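Local structure of OsmC family protein (Rhodothermus marinus, 5CML) at residues Q201-G204 / I205-A209. The protein is a carboxyl esterase with an OsmC domain, probably hydrolysing ester bonds; this chain is its alpha/beta-hydrolase esterase part. Sequence-based numbering, arbitrary orientation.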
loop_
_atom_site.group_PDB
_atom_site.type_symbol
_atom_site.label_atom_id
_atom_site.label_comp_id
_atom_site.label_asym_id
_atom_site.label_seq_id
_atom_site.Cartn_x
_atom_site.Cartn_y
_atom_site.Cartn_z
ATOM N N GLN A 201 12.978 1.329 -12.005
ATOM C CA GLN A 201 14.014 2.369 -12.021
ATOM C C GLN A 201 13.982 3.286 -10.802
ATOM O O GLN A 201 14.884 4.126 -10.619
ATOM C CB GLN A 201 13.869 3.225 -13.278
ATOM C CG GLN A 201 14.171 2.486 -14.566
ATOM C CD GLN A 201 13.784 3.296 -15.787
ATOM O OE1 GLN A 201 12.851 2.947 -16.512
ATOM N NE2 GLN A 201 14.490 4.388 -16.015
ATOM N N ILE A 202 12.945 3.134 -9.984
ATOM C CA ILE A 202 12.668 4.053 -8.885
ATOM C C ILE A 202 13.046 3.401 -7.572
ATOM O O ILE A 202 13.731 3.988 -6.746
ATOM C CB ILE A 202 11.171 4.443 -8.866
ATOM C CG1 ILE A 202 10.768 5.042 -10.218
ATOM C CG2 ILE A 202 10.858 5.419 -7.736
ATOM C CD1 ILE A 202 11.484 6.332 -10.605
ATOM N N VAL A 203 12.538 2.192 -7.369
ATOM C CA VAL A 203 12.882 1.360 -6.228
ATOM C C VAL A 203 13.458 0.065 -6.782
ATOM O O VAL A 203 12.743 -0.744 -7.384
ATOM C CB VAL A 203 11.662 1.058 -5.331
ATOM C CG1 VAL A 203 12.053 0.129 -4.208
ATOM C CG2 VAL A 203 11.043 2.363 -4.788
ATOM N N GLY A 204 14.765 -0.114 -6.631
ATOM C CA GLY A 204 15.414 -1.263 -7.231
ATOM C C GLY A 204 14.940 -2.609 -6.699
ATOM O O GLY A 204 14.538 -2.748 -5.543
ATOM N N ILE A 205 15.047 -3.625 -7.553
ATOM C CA ILE A 205 14.622 -4.969 -7.230
ATOM C C ILE A 205 15.349 -5.537 -5.993
ATOM O O ILE A 205 14.799 -6.395 -5.304
ATOM C CB ILE A 205 14.823 -5.892 -8.476
ATOM C CG1 ILE A 205 14.379 -7.310 -8.200
ATOM C CG2 ILE A 205 16.277 -5.892 -8.921
ATOM C CD1 ILE A 205 12.933 -7.470 -8.262
ATOM N N GLU A 206 16.554 -5.049 -5.689
ATOM C CA GLU A 206 17.254 -5.514 -4.497
ATOM C C GLU A 206 16.421 -5.285 -3.219
ATOM O O GLU A 206 16.591 -6.005 -2.237
ATOM C CB GLU A 206 18.636 -4.846 -4.354
ATOM C CG GLU A 206 18.597 -3.341 -4.167
ATOM C CD GLU A 206 18.610 -2.568 -5.478
ATOM O OE1 GLU A 206 18.191 -3.109 -6.539
ATOM O OE2 GLU A 206 19.073 -1.403 -5.439
ATOM N N ASN A 207 15.484 -4.329 -3.255
ATOM C CA ASN A 207 14.625 -4.054 -2.099
ATOM C C ASN A 207 13.701 -5.228 -1.825
ATOM O O ASN A 207 13.441 -5.553 -0.671
ATOM C CB ASN A 207 13.786 -2.775 -2.312
ATOM C CG ASN A 207 14.610 -1.517 -2.200
ATOM O OD1 ASN A 207 14.719 -0.944 -1.123
ATOM N ND2 ASN A 207 15.184 -1.072 -3.311
ATOM N N ALA A 208 13.241 -5.903 -2.881
ATOM C CA ALA A 208 12.385 -7.060 -2.684
ATOM C C ALA A 208 13.192 -8.216 -2.075
ATOM O O ALA A 208 12.685 -8.949 -1.242
ATOM C CB ALA A 208 11.720 -7.483 -4.015
ATOM N N ALA A 209 14.451 -8.380 -2.485
ATOM C CA ALA A 209 15.277 -9.449 -1.924
ATOM C C ALA A 209 15.541 -9.189 -0.444
ATOM O O ALA A 209 15.529 -10.100 0.378
ATOM C CB ALA A 209 16.584 -9.559 -2.679
#
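A beta-turn from Gly204 to Asn207 leads into helix 206-214 of this alpha/beta-hydrolase domain, and in it the carbonyl of Gly204 is gripped twice by Asn207. The turn follows the loop after strand 192-196. That loop carries Asp200, probably the acid of a Ser-His-Asp triad with Ser109 and His229. Both hydrogen bonds end on the one oxygen. The backbone N of Asn207 lies 2.9 Å from Gly204 O and stands well above the carbonyl plane, 40° out of it. The side-chain ND2 of Asn207 also lies 2.9 Å from Gly204 O, but ND2 is tilted only slightly from that plane. This second bond is nearly straight, at 166°, and the oxygen sits in the plane of the Asn207 amide. Asn207 CG lies beside its own backbone N (chi1 -73°), which turns the amide back toward the loop, within reach of Gly204 O. The other end of the amide is also held, since OD1 accepts from the backbone N of Cys135, a residue disulfide-bonded to Cys210. With an alanine here, the Gly204 carbonyl is likely to keep its backbone bond but lose the amide one, and the N-H of Cys135 its acceptor. The Val203 side chain also touches His229, so it lies between the helix start and the probable triad. Asp200 OD1 accepts from the backbone N of both Ile202 and Val203, which ties the loop to the acid. Next along the helix, Ala208 N bonds to Ile205 O at 2.9 Å. On the outer side, Glu206 bends at chi2 and lays its carboxylate alongside Gly204, OE1 coming 3.4 Å from Gly204 CA. Over one face of the Asn207 amide, where the two side chains cross at about a right angle, the methyl CG1 of Val203 packs 3.5 Å from ND2 and 3.6 Å from CG.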